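Local coordinates for protein Cap5O (Staphylococcus aureus, PDB 3OJO) that oxidises UDP-N-acetyl-mannosamine as an NAD-dependent dehydrogenase of the UDP-glucose/GDP-mannose dehydrogenase family, a step in making the capsular polysaccharide, at residues S376-L381 with K401-T406; L390-F395 with E415-Y420. All coordinates share one frame; numbering follows the deposited sequence.

Contact 1 (S376-L381 with K401-T406); sequences SLVLIL and KVIFDT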
ATOM      1  N   SER B 376     -24.755 -16.344  22.734  1.00 66.69           N
ATOM      2  CA  SER B 376     -25.554 -15.551  21.797  1.00 65.13           C
ATOM      3  C   SER B 376     -24.774 -15.238  20.504  1.00 64.92           C
ATOM      4  O   SER B 376     -25.399 -15.091  19.455  1.00 64.49           O
ATOM      5  CB  SER B 376     -26.021 -14.258  22.450  1.00 69.08           C
ATOM      6  OG  SER B 376     -26.823 -14.534  23.586  1.00 81.66           O
ATOM      7  N   LEU B 377     -23.419 -15.154  20.576  1.00 58.31           N
ATOM      8  CA  LEU B 377     -22.542 -14.848  19.434  1.00 56.11           C
ATOM      9  C   LEU B 377     -21.188 -15.570  19.471  1.00 56.68           C
ATOM     10  O   LEU B 377     -20.547 -15.603  20.511  1.00 56.10           O
ATOM     11  CB  LEU B 377     -22.341 -13.309  19.324  1.00 55.53           C
ATOM     12  CG  LEU B 377     -21.222 -12.757  18.414  1.00 59.24           C
ATOM     13  CD1 LEU B 377     -21.572 -12.859  16.924  1.00 59.41           C
ATOM     14  CD2 LEU B 377     -20.854 -11.340  18.804  1.00 58.88           C
ATOM     15  N   VAL B 378     -20.765 -16.144  18.328  1.00 52.57           N
ATOM     16  CA  VAL B 378     -19.424 -16.734  18.127  1.00 51.46           C
ATOM     17  C   VAL B 378     -18.580 -15.692  17.372  1.00 51.48           C
ATOM     18  O   VAL B 378     -18.924 -15.276  16.255  1.00 50.12           O
ATOM     19  CB  VAL B 378     -19.405 -18.143  17.476  1.00 54.91           C
ATOM     20  CG1 VAL B 378     -18.117 -18.395  16.684  1.00 53.99           C
ATOM     21  CG2 VAL B 378     -19.590 -19.218  18.545  1.00 54.82           C
ATOM     22  N   LEU B 379     -17.526 -15.223  18.031  1.00 45.69           N
ATOM     23  CA  LEU B 379     -16.652 -14.199  17.486  1.00 44.41           C
ATOM     24  C   LEU B 379     -15.363 -14.804  16.935  1.00 47.24           C
ATOM     25  O   LEU B 379     -14.531 -15.275  17.711  1.00 46.45           O
ATOM     26  CB  LEU B 379     -16.382 -13.114  18.555  1.00 43.71           C
ATOM     27  CG  LEU B 379     -15.699 -11.820  18.115  1.00 47.36           C
ATOM     28  CD1 LEU B 379     -16.476 -11.113  16.992  1.00 47.20           C
ATOM     29  CD2 LEU B 379     -15.505 -10.891  19.295  1.00 47.80           C
ATOM     30  N   ILE B 380     -15.195 -14.779  15.595  1.00 43.46           N
ATOM     31  CA  ILE B 380     -13.969 -15.300  14.980  1.00 43.51           C
ATOM     32  C   ILE B 380     -12.880 -14.208  14.779  1.00 45.22           C
ATOM     33  O   ILE B 380     -13.020 -13.299  13.955  1.00 43.29           O
ATOM     34  CB  ILE B 380     -14.206 -16.203  13.755  1.00 46.72           C
ATOM     35  CG1 ILE B 380     -15.402 -17.138  13.994  1.00 46.12           C
ATOM     36  CG2 ILE B 380     -12.918 -16.972  13.417  1.00 49.35           C
ATOM     37  CD1 ILE B 380     -15.633 -18.136  12.962  1.00 51.67           C
ATOM     38  N   LEU B 381     -11.799 -14.334  15.559  1.00 40.66           N
ATOM     39  CA  LEU B 381     -10.683 -13.390  15.625  1.00 39.28           C
ATOM     40  C   LEU B 381      -9.346 -13.913  15.102  1.00 44.12           C
ATOM     41  O   LEU B 381      -8.441 -13.099  14.892  1.00 41.78           O
ATOM     42  CB  LEU B 381     -10.522 -12.831  17.050  1.00 38.01           C
ATOM     43  CG  LEU B 381     -11.740 -12.245  17.742  1.00 39.40           C
ATOM     44  CD1 LEU B 381     -11.395 -11.870  19.124  1.00 37.22           C
ATOM     45  CD2 LEU B 381     -12.307 -11.047  16.977  1.00 41.90           C
ATOM     46  N   LYS B 401     -27.642 -19.007  17.137  1.00 72.48           N
ATOM     47  CA  LYS B 401     -26.619 -19.430  16.184  1.00 72.14           C
ATOM     48  C   LYS B 401     -26.174 -18.284  15.239  1.00 74.62           C
ATOM     49  O   LYS B 401     -26.570 -18.240  14.064  1.00 73.82           O
ATOM     50  CB  LYS B 401     -27.045 -20.699  15.422  1.00 75.46           C
ATOM     51  CG  LYS B 401     -27.137 -21.950  16.295  1.00 95.67           C
ATOM     52  CD  LYS B 401     -27.509 -23.177  15.468  1.00107.91           C
ATOM     53  CE  LYS B 401     -28.089 -24.288  16.306  1.00120.73           C
ATOM     54  NZ  LYS B 401     -28.384 -25.496  15.490  1.00131.29           N
ATOM     55  N   VAL B 402     -25.372 -17.335  15.779  1.00 69.85           N
ATOM     56  CA  VAL B 402     -24.827 -16.213  14.998  1.00 68.43           C
ATOM     57  C   VAL B 402     -23.297 -16.150  15.060  1.00 67.32           C
ATOM     58  O   VAL B 402     -22.711 -16.323  16.130  1.00 66.96           O
ATOM     59  CB  VAL B 402     -25.527 -14.829  15.172  1.00 73.03           C
ATOM     60  CG1 VAL B 402     -27.051 -14.958  15.206  1.00 73.03           C
ATOM     61  CG2 VAL B 402     -25.022 -14.073  16.387  1.00 72.93           C
ATOM     62  N   ILE B 403     -22.660 -15.939  13.897  1.00 60.01           N
ATOM     63  CA  ILE B 403     -21.207 -15.839  13.750  1.00 57.45           C
ATOM     64  C   ILE B 403     -20.810 -14.488  13.135  1.00 58.98           C
ATOM     65  O   ILE B 403     -21.291 -14.151  12.048  1.00 58.51           O
ATOM     66  CB  ILE B 403     -20.640 -17.005  12.881  1.00 59.98           C
ATOM     67  CG1 ILE B 403     -20.894 -18.382  13.523  1.00 60.39           C
ATOM     68  CG2 ILE B 403     -19.135 -16.797  12.575  1.00 59.81           C
ATOM     69  CD1 ILE B 403     -20.538 -19.553  12.648  1.00 66.94           C
ATOM     70  N   PHE B 404     -19.904 -13.738  13.814  1.00 52.31           N
ATOM     71  CA  PHE B 404     -19.283 -12.526  13.276  1.00 49.75           C
ATOM     72  C   PHE B 404     -17.795 -12.847  13.070  1.00 51.31           C
ATOM     73  O   PHE B 404     -17.014 -12.946  14.028  1.00 50.75           O
ATOM     74  CB  PHE B 404     -19.493 -11.262  14.133  1.00 50.77           C
ATOM     75  CG  PHE B 404     -18.815 -10.026  13.575  1.00 51.37           C
ATOM     76  CD1 PHE B 404     -18.740  -9.808  12.198  1.00 53.53           C
ATOM     77  CD2 PHE B 404     -18.253  -9.080  14.420  1.00 52.37           C
ATOM     78  CE1 PHE B 404     -18.087  -8.687  11.684  1.00 52.79           C
ATOM     79  CE2 PHE B 404     -17.618  -7.949  13.902  1.00 54.11           C
ATOM     80  CZ  PHE B 404     -17.550  -7.760  12.540  1.00 51.93           C
ATOM     81  N   ASP B 405     -17.434 -13.077  11.802  1.00 45.89           N
ATOM     82  CA  ASP B 405     -16.090 -13.464  11.408  1.00 43.94           C
ATOM     83  C   ASP B 405     -15.292 -12.259  10.924  1.00 47.38           C
ATOM     84  O   ASP B 405     -15.540 -11.738   9.842  1.00 47.70           O
ATOM     85  CB  ASP B 405     -16.161 -14.604  10.384  1.00 44.64           C
ATOM     86  CG  ASP B 405     -14.857 -15.257   9.996  1.00 54.04           C
ATOM     87  OD1 ASP B 405     -13.849 -15.042  10.699  1.00 57.84           O
ATOM     88  OD2 ASP B 405     -14.846 -15.994   8.999  1.00 54.49           O
ATOM     89  N   THR B 406     -14.340 -11.805  11.761  1.00 43.04           N
ATOM     90  CA  THR B 406     -13.476 -10.661  11.485  1.00 41.84           C
ATOM     91  C   THR B 406     -12.313 -11.032  10.557  1.00 45.85           C
ATOM     92  O   THR B 406     -11.603 -10.134  10.101  1.00 44.82           O
ATOM     93  CB  THR B 406     -12.975 -10.025  12.808  1.00 36.83           C
ATOM     94  OG1 THR B 406     -12.030 -10.880  13.427  1.00 34.72           O
ATOM     95  CG2 THR B 406     -14.089  -9.678  13.755  1.00 28.70           C
TER

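Contact 2 (L390-F395 with E415-Y420); sequences LSDSHF and EDVLYY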
ATOM      1  N   LEU B 390     -16.305 -25.658   9.316  1.00 71.21           N
ATOM      2  CA  LEU B 390     -17.208 -25.715  10.469  1.00 71.52           C
ATOM      3  C   LEU B 390     -18.658 -25.797   9.970  1.00 78.00           C
ATOM      4  O   LEU B 390     -19.078 -24.956   9.175  1.00 77.92           O
ATOM      5  CB  LEU B 390     -17.044 -24.486  11.409  1.00 71.10           C
ATOM      6  CG  LEU B 390     -15.702 -24.249  12.139  1.00 74.47           C
ATOM      7  CD1 LEU B 390     -15.739 -22.946  12.910  1.00 73.88           C
ATOM      8  CD2 LEU B 390     -15.363 -25.373  13.106  1.00 76.12           C
ATOM      9  N   SER B 391     -19.414 -26.810  10.428  1.00 75.97           N
ATOM     10  CA  SER B 391     -20.820 -27.022  10.064  1.00 76.12           C
ATOM     11  C   SER B 391     -21.741 -26.538  11.195  1.00 78.79           C
ATOM     12  O   SER B 391     -21.244 -26.179  12.256  1.00 78.29           O
ATOM     13  CB  SER B 391     -21.074 -28.499   9.765  1.00 80.84           C
ATOM     14  OG  SER B 391     -22.303 -28.674   9.079  1.00 92.86           O
ATOM     15  N   ASP B 392     -23.078 -26.542  10.973  1.00 74.75           N
ATOM     16  CA  ASP B 392     -24.104 -26.121  11.948  1.00 73.79           C
ATOM     17  C   ASP B 392     -24.089 -27.000  13.217  1.00 76.60           C
ATOM     18  O   ASP B 392     -24.525 -26.550  14.287  1.00 75.22           O
ATOM     19  CB  ASP B 392     -25.512 -26.132  11.307  1.00 75.07           C
ATOM     20  CG  ASP B 392     -25.648 -25.447   9.950  1.00 80.18           C
ATOM     21  OD1 ASP B 392     -26.673 -24.766   9.729  1.00 78.68           O
ATOM     22  OD2 ASP B 392     -24.767 -25.662   9.081  1.00 85.42           O
ATOM     23  N   SER B 393     -23.567 -28.248  13.078  1.00 72.66           N
ATOM     24  CA  SER B 393     -23.434 -29.267  14.119  1.00 72.29           C
ATOM     25  C   SER B 393     -22.599 -28.778  15.310  1.00 76.94           C
ATOM     26  O   SER B 393     -22.904 -29.136  16.453  1.00 76.95           O
ATOM     27  CB  SER B 393     -22.794 -30.525  13.536  1.00 75.89           C
ATOM     28  OG  SER B 393     -23.155 -30.751  12.182  1.00 84.37           O
ATOM     29  N   HIS B 394     -21.546 -27.971  15.035  1.00 73.29           N
ATOM     30  CA  HIS B 394     -20.610 -27.408  16.020  1.00 73.00           C
ATOM     31  C   HIS B 394     -21.237 -26.345  16.913  1.00 76.99           C
ATOM     32  O   HIS B 394     -20.813 -26.167  18.056  1.00 76.92           O
ATOM     33  CB  HIS B 394     -19.403 -26.788  15.309  1.00 73.64           C
ATOM     34  CG  HIS B 394     -18.640 -27.748  14.461  1.00 76.90           C
ATOM     35  ND1 HIS B 394     -17.564 -28.452  14.964  1.00 78.73           N
ATOM     36  CD2 HIS B 394     -18.814 -28.079  13.162  1.00 78.63           C
ATOM     37  CE1 HIS B 394     -17.117 -29.188  13.960  1.00 78.15           C
ATOM     38  NE2 HIS B 394     -17.835 -28.992  12.852  1.00 78.51           N
ATOM     39  N   PHE B 395     -22.227 -25.633  16.380  1.00 73.57           N
ATOM     40  CA  PHE B 395     -22.906 -24.523  17.044  1.00 73.81           C
ATOM     41  C   PHE B 395     -24.290 -24.884  17.638  1.00 79.35           C
ATOM     42  O   PHE B 395     -25.021 -23.979  18.065  1.00 79.53           O
ATOM     43  CB  PHE B 395     -22.980 -23.319  16.070  1.00 75.40           C
ATOM     44  CG  PHE B 395     -21.674 -23.070  15.344  1.00 76.99           C
ATOM     45  CD1 PHE B 395     -20.601 -22.473  15.995  1.00 80.19           C
ATOM     46  CD2 PHE B 395     -21.499 -23.485  14.031  1.00 79.27           C
ATOM     47  CE1 PHE B 395     -19.386 -22.276  15.337  1.00 80.95           C
ATOM     48  CE2 PHE B 395     -20.281 -23.289  13.375  1.00 81.76           C
ATOM     49  CZ  PHE B 395     -19.235 -22.687  14.032  1.00 79.86           C
ATOM     50  N   GLU B 415     -27.279 -22.993   7.269  1.00 89.33           N
ATOM     51  CA  GLU B 415     -28.719 -22.783   7.112  1.00 88.77           C
ATOM     52  C   GLU B 415     -29.298 -22.288   8.432  1.00 90.62           C
ATOM     53  O   GLU B 415     -29.852 -21.185   8.472  1.00 90.66           O
ATOM     54  CB  GLU B 415     -29.439 -24.038   6.595  1.00 90.27           C
ATOM     55  CG  GLU B 415     -30.656 -23.718   5.734  1.00101.65           C
ATOM     56  CD  GLU B 415     -31.927 -23.361   6.485  1.00119.58           C
ATOM     57  OE1 GLU B 415     -32.638 -24.293   6.927  1.00112.77           O
ATOM     58  OE2 GLU B 415     -32.227 -22.151   6.608  1.00106.70           O
ATOM     59  N   ASP B 416     -29.118 -23.070   9.522  1.00 85.57           N
ATOM     60  CA  ASP B 416     -29.584 -22.708  10.873  1.00 84.76           C
ATOM     61  C   ASP B 416     -28.788 -21.514  11.417  1.00 85.71           C
ATOM     62  O   ASP B 416     -29.343 -20.693  12.153  1.00 85.12           O
ATOM     63  CB  ASP B 416     -29.419 -23.875  11.878  1.00 86.67           C
ATOM     64  CG  ASP B 416     -29.835 -25.250  11.403  1.00 98.16           C
ATOM     65  OD1 ASP B 416     -31.058 -25.524  11.372  1.00 99.08           O
ATOM     66  OD2 ASP B 416     -28.938 -26.081  11.144  1.00103.89           O
ATOM     67  N   VAL B 417     -27.487 -21.431  11.044  1.00 79.81           N
ATOM     68  CA  VAL B 417     -26.529 -20.435  11.531  1.00 78.14           C
ATOM     69  C   VAL B 417     -26.512 -19.179  10.651  1.00 77.92           C
ATOM     70  O   VAL B 417     -26.414 -19.287   9.424  1.00 76.79           O
ATOM     71  CB  VAL B 417     -25.096 -21.039  11.699  1.00 82.21           C
ATOM     72  CG1 VAL B 417     -24.179 -20.091  12.459  1.00 81.68           C
ATOM     73  CG2 VAL B 417     -25.120 -22.411  12.386  1.00 82.33           C
ATOM     74  N   LEU B 418     -26.593 -17.990  11.288  1.00 71.61           N
ATOM     75  CA  LEU B 418     -26.500 -16.694  10.610  1.00 69.83           C
ATOM     76  C   LEU B 418     -25.023 -16.266  10.570  1.00 70.10           C
ATOM     77  O   LEU B 418     -24.442 -15.958  11.615  1.00 68.65           O
ATOM     78  CB  LEU B 418     -27.339 -15.630  11.327  1.00 69.78           C
ATOM     79  CG  LEU B 418     -28.850 -15.709  11.166  1.00 74.23           C
ATOM     80  CD1 LEU B 418     -29.537 -14.968  12.286  1.00 74.59           C
ATOM     81  CD2 LEU B 418     -29.292 -15.133   9.837  1.00 75.72           C
ATOM     82  N   TYR B 419     -24.412 -16.297   9.372  1.00 64.96           N
ATOM     83  CA  TYR B 419     -23.002 -15.951   9.185  1.00 64.12           C
ATOM     84  C   TYR B 419     -22.759 -14.526   8.676  1.00 67.07           C
ATOM     85  O   TYR B 419     -23.235 -14.146   7.602  1.00 66.96           O
ATOM     86  CB  TYR B 419     -22.278 -16.980   8.295  1.00 64.54           C
ATOM     87  CG  TYR B 419     -20.835 -16.619   8.017  1.00 64.92           C
ATOM     88  CD1 TYR B 419     -20.477 -15.954   6.849  1.00 66.37           C
ATOM     89  CD2 TYR B 419     -19.827 -16.938   8.924  1.00 65.04           C
ATOM     90  CE1 TYR B 419     -19.156 -15.587   6.603  1.00 65.82           C
ATOM     91  CE2 TYR B 419     -18.501 -16.585   8.683  1.00 65.60           C
ATOM     92  CZ  TYR B 419     -18.172 -15.907   7.522  1.00 70.26           C
ATOM     93  OH  TYR B 419     -16.871 -15.574   7.263  1.00 69.17           O
ATOM     94  N   TYR B 420     -21.912 -13.787   9.399  1.00 61.44           N
ATOM     95  CA  TYR B 420     -21.533 -12.430   9.039  1.00 59.71           C
ATOM     96  C   TYR B 420     -20.022 -12.254   8.888  1.00 59.18           C
ATOM     97  O   TYR B 420     -19.226 -12.925   9.550  1.00 56.97           O
ATOM     98  CB  TYR B 420     -22.130 -11.393  10.001  1.00 61.07           C
ATOM     99  CG  TYR B 420     -23.640 -11.432  10.097  1.00 63.90           C
ATOM    100  CD1 TYR B 420     -24.280 -12.295  10.984  1.00 66.81           C
ATOM    101  CD2 TYR B 420     -24.431 -10.559   9.354  1.00 64.14           C
ATOM    102  CE1 TYR B 420     -25.671 -12.320  11.095  1.00 67.66           C
ATOM    103  CE2 TYR B 420     -25.821 -10.563   9.469  1.00 64.64           C
ATOM    104  CZ  TYR B 420     -26.436 -11.452  10.337  1.00 72.66           C
ATOM    105  OH  TYR B 420     -27.803 -11.486  10.452  1.00 73.42           O
TER

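Contact 1 (S376-L381 with K401-T406)
Two neighbouring strands, 377-380 and 402-405, run parallel here, their axes 4.8 Å apart at closest and inclined by 19°. The backbone ladder zips them in the parallel manner: Val378 N gives to Val402 O, Phe404 N to Val378 O and Ile380 N to Phe404 O. The first is almost straight, and the third comes in from above the carbonyl plane. Where the strands end, Ile380 O is gripped twice, by the backbone N of Thr406 and by its OG1, the latter at 2.7 Å on a lone pair; OG1 is put there by taking the crowded position between N and the carbonyl carbon (chi1 71°).

Leu377 is worth following outward. Its CB lies 4.0 Å from Val402 CG2. CG stands anti to the backbone N (chi1 166°), and the second torsion then turns CD1 toward the partner strand, 3.6 Å from Phe404 N and also against Val402 CG2 and Phe404 CB. On the same face Leu379 lies alongside Phe404, with Leu379 CD1 3.7 Å from Phe404 CD2. Thr406 CG2 sits over one face of that ring toward its rim. On the face of Val378, Ile380, Ile403 and Asp405, Ile380 crosses Ile403 obliquely, Ile380 CD1 to Ile403 CG2 3.8 Å. Ile380 CB rests on Asp405 OD1, which accepts from Lys407 N, while Asp405 OD2 is hydrogen-bonded to Tyr419 OH.

This is the middle of the five-stranded parallel sheet of the UDP-binding domain: strand 317-321 flanks 377-380 on its other edge, and helices 286-312 and 336-346 cover the Leu377, Leu379 and Phe404 face.

Contact 2 (L390-F395 with E415-Y420)
Asp392 OD1 takes two backbone N-H groups from the turn ahead of strand 418-420. Glu415 N, 3.1 Å from Asp392 OD1, uses the syn lone pair and gives the straighter bond, 164° at the hydrogen; Asp416 N meets the same oxygen nearly along its C-O axis, at 3.0 Å but more bent, 138°. With chi1 at -48° Asp392 CG is anti to its own carbonyl carbon, which points the carboxylate at these consecutive amides.

A second carboxylate crowds in: Asp416 OD2 stands 3.0 Å from Asp392 OD1, both acceptors, with the two planes almost perpendicular. Such closeness would probably raise the pKa of one of the pair, although the two N-H groups would tend to favour a charged Asp392. Next to this polar grip the side chains of Val417 and Asp392 run alongside each other but head opposite ways, and Val417 CG2 lies 3.9 Å from Asp392 OD1. That same methyl reaches Phe395 CD2 at 4.1 Å, while His394 CB sits over the centre of one face of the Phe395 ring.

Residues 392-394, helical in backbone angles but without the regular bonding, lie between strands 377-380 and 402-405. Phe395 and Val417 both pack on Ile403 of strand 402-405, Phe395 also touches Phe321 of strand 317-321, and Leu390 and His394 lie against Met368 of helix 368-372.

Contacts 1 and 2 share the parallel sheet of the UDP-binding domain, their centres about 10 Å apart. Strand 402-405 joins them: it pairs with 377-380 in contact 1, and on its other side with edge strand 418-420 of contact 2, where Tyr420 N probably bonds Ile403 O at 2.7 Å. Across this edge Tyr419 OH approaches Asp405 OD2, also 2.7 Å and probably a hydrogen bond, while Val409 N and Val410 N give to the same oxygen. Lys401 O packs 3.4 Å from Val417 CG1. Along the chain the four segments alternate between the contacts. Both contacts lie away from the NAD pocket and the bound pyridine-2,6-dicarboxylic acid.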